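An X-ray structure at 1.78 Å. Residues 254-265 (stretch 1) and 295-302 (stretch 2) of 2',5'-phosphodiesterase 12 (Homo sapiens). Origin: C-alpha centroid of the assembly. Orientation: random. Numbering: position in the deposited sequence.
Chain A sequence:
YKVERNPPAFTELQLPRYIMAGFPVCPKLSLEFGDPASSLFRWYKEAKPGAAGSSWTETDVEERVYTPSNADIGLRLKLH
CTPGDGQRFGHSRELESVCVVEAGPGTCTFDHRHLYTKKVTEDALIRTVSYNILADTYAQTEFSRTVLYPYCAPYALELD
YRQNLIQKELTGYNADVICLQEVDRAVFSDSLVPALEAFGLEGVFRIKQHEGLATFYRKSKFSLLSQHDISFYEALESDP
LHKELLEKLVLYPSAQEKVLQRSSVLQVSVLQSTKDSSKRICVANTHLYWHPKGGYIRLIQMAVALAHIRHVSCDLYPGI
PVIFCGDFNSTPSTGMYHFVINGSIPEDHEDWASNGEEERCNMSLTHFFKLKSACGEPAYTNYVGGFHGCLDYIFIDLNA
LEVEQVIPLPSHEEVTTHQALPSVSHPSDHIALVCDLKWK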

# COMPACT_ATOMS: atom_id res chain seq x y z
N SER A 254 -9.02 6.35 -32.16
CA SER A 254 -7.91 5.42 -31.87
C SER A 254 -7.41 5.59 -30.43
O SER A 254 -7.19 4.60 -29.75
CB SER A 254 -6.78 5.60 -32.86
OG SER A 254 -7.23 5.19 -34.14
N ALA A 255 -7.25 6.84 -29.98
CA ALA A 255 -6.83 7.14 -28.60
C ALA A 255 -7.93 6.70 -27.64
O ALA A 255 -7.62 6.05 -26.64
CB ALA A 255 -6.58 8.63 -28.45
N GLN A 256 -9.22 6.99 -27.96
CA GLN A 256 -10.35 6.57 -27.11
C GLN A 256 -10.37 5.05 -26.93
O GLN A 256 -10.50 4.58 -25.79
CB GLN A 256 -11.71 7.07 -27.66
CG GLN A 256 -12.90 6.66 -26.78
CD GLN A 256 -14.24 7.01 -27.37
OE1 GLN A 256 -15.15 6.18 -27.44
NE2 GLN A 256 -14.43 8.27 -27.71
N GLU A 257 -10.17 4.27 -28.02
CA GLU A 257 -10.17 2.80 -27.92
C GLU A 257 -9.06 2.28 -27.01
O GLU A 257 -9.33 1.36 -26.23
CB GLU A 257 -10.08 2.10 -29.30
N LYS A 258 -7.85 2.85 -27.09
CA LYS A 258 -6.72 2.43 -26.25
C LYS A 258 -6.98 2.75 -24.77
O LYS A 258 -6.64 1.93 -23.92
CB LYS A 258 -5.41 3.10 -26.71
CG LYS A 258 -4.87 2.55 -28.03
N VAL A 259 -7.62 3.91 -24.47
CA VAL A 259 -7.96 4.28 -23.07
C VAL A 259 -8.99 3.29 -22.53
O VAL A 259 -8.84 2.77 -21.42
CB VAL A 259 -8.46 5.75 -22.93
CG1 VAL A 259 -8.86 6.07 -21.49
CG2 VAL A 259 -7.40 6.74 -23.41
N LEU A 260 -10.04 3.03 -23.32
CA LEU A 260 -11.13 2.15 -22.88
C LEU A 260 -10.71 0.68 -22.74
O LEU A 260 -11.35 -0.05 -22.01
CB LEU A 260 -12.34 2.29 -23.80
CG LEU A 260 -13.04 3.69 -23.81
CD1 LEU A 260 -14.36 3.61 -24.58
CD2 LEU A 260 -13.33 4.20 -22.39
N GLN A 261 -9.61 0.25 -23.37
CA GLN A 261 -9.10 -1.12 -23.21
C GLN A 261 -8.50 -1.35 -21.84
O GLN A 261 -8.44 -2.50 -21.39
CB GLN A 261 -7.96 -1.37 -24.21
CG GLN A 261 -8.43 -1.61 -25.63
CD GLN A 261 -7.30 -1.35 -26.61
OE1 GLN A 261 -6.12 -1.62 -26.34
NE2 GLN A 261 -7.66 -0.88 -27.79
N ARG A 262 -7.94 -0.29 -21.21
CA ARG A 262 -7.19 -0.44 -19.96
C ARG A 262 -8.03 -0.96 -18.82
O ARG A 262 -9.22 -0.64 -18.70
CB ARG A 262 -6.50 0.87 -19.53
CG ARG A 262 -5.98 1.67 -20.71
CD ARG A 262 -4.53 1.49 -21.03
NE ARG A 262 -4.09 0.10 -21.12
CZ ARG A 262 -4.09 -0.63 -22.22
NH1 ARG A 262 -3.61 -1.86 -22.20
NH2 ARG A 262 -4.59 -0.14 -23.35
N SER A 263 -7.39 -1.74 -17.96
CA SER A 263 -8.03 -2.35 -16.81
C SER A 263 -7.83 -1.52 -15.53
O SER A 263 -8.36 -1.90 -14.49
CB SER A 263 -7.47 -3.75 -16.61
OG SER A 263 -6.08 -3.66 -16.34
N SER A 264 -7.07 -0.41 -15.61
CA SER A 264 -6.73 0.44 -14.45
C SER A 264 -7.98 0.84 -13.64
O SER A 264 -9.05 1.16 -14.18
CB SER A 264 -5.95 1.68 -14.89
OG SER A 264 -5.10 1.42 -15.99
N VAL A 265 -7.81 0.78 -12.31
CA VAL A 265 -8.85 1.04 -11.34
C VAL A 265 -8.42 2.17 -10.39
O VAL A 265 -7.24 2.53 -10.25
CB VAL A 265 -9.24 -0.25 -10.55
CG1 VAL A 265 -9.87 -1.31 -11.49
CG2 VAL A 265 -8.04 -0.83 -9.80
N GLY A 295 1.65 8.40 -22.05
CA GLY A 295 1.43 9.71 -21.45
C GLY A 295 0.01 10.23 -21.64
O GLY A 295 -0.61 10.73 -20.68
N TYR A 296 -0.55 10.10 -22.88
CA TYR A 296 -1.91 10.62 -23.11
C TYR A 296 -2.94 9.79 -22.35
O TYR A 296 -3.98 10.31 -21.95
CB TYR A 296 -2.27 10.69 -24.62
CG TYR A 296 -2.62 9.37 -25.27
CD1 TYR A 296 -3.92 8.87 -25.25
CD2 TYR A 296 -1.66 8.64 -25.97
CE1 TYR A 296 -4.25 7.67 -25.87
CE2 TYR A 296 -1.97 7.43 -26.58
CZ TYR A 296 -3.27 6.95 -26.53
OH TYR A 296 -3.58 5.76 -27.15
N ILE A 297 -2.68 8.49 -22.20
CA ILE A 297 -3.60 7.58 -21.49
C ILE A 297 -3.66 7.99 -20.02
O ILE A 297 -4.75 8.08 -19.46
CB ILE A 297 -3.18 6.11 -21.66
CG1 ILE A 297 -3.40 5.66 -23.14
CG2 ILE A 297 -3.99 5.19 -20.68
CD1 ILE A 297 -2.77 4.39 -23.53
N ARG A 298 -2.49 8.27 -19.40
CA ARG A 298 -2.41 8.67 -18.00
C ARG A 298 -3.10 10.02 -17.78
O ARG A 298 -3.76 10.21 -16.76
CB ARG A 298 -0.95 8.67 -17.54
CG ARG A 298 -0.43 7.22 -17.43
CD ARG A 298 0.97 7.20 -16.84
NE ARG A 298 1.99 7.58 -17.83
CZ ARG A 298 2.57 6.73 -18.66
NH1 ARG A 298 3.53 7.14 -19.49
NH2 ARG A 298 2.21 5.45 -18.68
N LEU A 299 -3.00 10.94 -18.75
CA LEU A 299 -3.69 12.22 -18.66
C LEU A 299 -5.21 12.00 -18.62
O LEU A 299 -5.90 12.62 -17.80
CB LEU A 299 -3.32 13.11 -19.86
CG LEU A 299 -2.13 14.02 -19.59
CD1 LEU A 299 -1.46 14.47 -20.92
CD2 LEU A 299 -2.58 15.26 -18.77
N ILE A 300 -5.71 11.13 -19.51
CA ILE A 300 -7.16 10.91 -19.57
C ILE A 300 -7.60 10.16 -18.31
O ILE A 300 -8.62 10.53 -17.71
CB ILE A 300 -7.61 10.22 -20.88
CG1 ILE A 300 -7.44 11.22 -22.07
CG2 ILE A 300 -9.08 9.75 -20.80
CD1 ILE A 300 -7.21 10.57 -23.32
N GLN A 301 -6.80 9.18 -17.85
CA GLN A 301 -7.15 8.47 -16.61
C GLN A 301 -7.20 9.43 -15.41
O GLN A 301 -8.15 9.39 -14.60
CB GLN A 301 -6.17 7.32 -16.34
CG GLN A 301 -6.30 6.20 -17.33
CD GLN A 301 -5.44 4.99 -17.02
OE1 GLN A 301 -4.33 5.10 -16.48
NE2 GLN A 301 -5.87 3.83 -17.53
N MET A 302 -6.21 10.34 -15.32
CA MET A 302 -6.16 11.35 -14.25
C MET A 302 -7.37 12.30 -14.34
O MET A 302 -7.95 12.63 -13.30
CB MET A 302 -4.82 12.12 -14.30
CG MET A 302 -4.68 13.23 -13.24
SD MET A 302 -4.94 12.68 -11.52
CE MET A 302 -3.90 11.38 -11.42
O HOH W 1 -8.59 3.61 -18.65

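Two helices cross steeply here, their N-to-C directions 68° apart and their axes 10.0 Å from each other at closest approach. The crossing is centred on Val-259 and Ile-297, whose CA atoms lie 5.7 Å apart. With so open an angle the helices can share only a short patch, and the contact, 399 Å² summed over both sides, draws on Ala-255, Lys-258 and Val-259 from the first helix, joined by Arg-262 and Ser-264 from the loop after it, and on Tyr-296, Ile-297, Ile-300 and Gln-301 from the second. The helix residues stand at i, i+3, i+4 and at i, i+1, i+4, i+5, spacings that keep to one side of a helix.

Val-259 is the hub. Its CA-to-CB bond points sideways, but chi1 at 178° (t) places both methyls within reach of the other helix: CG1 lies 3.8 Å from Ile-300 CG2, and CG2 3.8 Å from Ile-300 CD1; Val-259 CG2 is also 4.2 Å from Ile-297 CG1 and 4.1 Å from Tyr-296 CE1. A beta-branched residue thus serves three partners without a long side chain. Ile-297 and Ile-300 answer from one helical turn, both aimed toward the first stretch and both in the m, t conformation, common for isoleucine in helices.

Tyr-296 solves a different problem. Its CA-to-CB bond runs sideways, yet the end of the side chain comes nearer, carried by chi1 of 76° (p). That well is unusual for an aromatic residue within a helix, where the ring is brought close to its own backbone; here it lays the ring alongside the first helix. Ala-255 CB approaches Tyr-296 CE1 to 3.6 Å, the small methyl letting the ring sit close. Lys-258 CB meets the ring at its edge, 3.3 Å from Tyr-296 OH, a hydroxyl that is hydrogen-bonded elsewhere in the structure. Lys-258 is modelled only as far as CG, and its closest modelled approach is through CB.

After the helix the chain turns, and Arg-262 folds back over it. With chi1 at -36°, chi2 at -97°, between wells, and chi3 at 49° (p), the side chain bends so that NH2 donates to Lys-258 O at 3.0 Å, near the helix C-terminus where carbonyls lack their usual i+4 partners. The same path sets Arg-262 CD against Ile-297 CG2 at 3.8 Å.

Gln-301 supplies the polar end of the patch. Its CA-to-CB bond points toward the first stretch, and chi1 of -68° (m) and chi2 of -175° (t) keep the side chain extended, so that its NE2 donates to Ser-264 OG at 3.0 Å, with an N-H...acceptor angle of 133°. NE2 also donates to a water at 2.9 Å, which in turn donates to Val-259 O at 2.9 Å, bridging glutamine to the first helix. OE1 is satisfied elsewhere in the structure. The rule to read is economical: a branched residue at the crossing, a small one beside the ring, and a buried amide given partners at both its nitrogen and its oxygen.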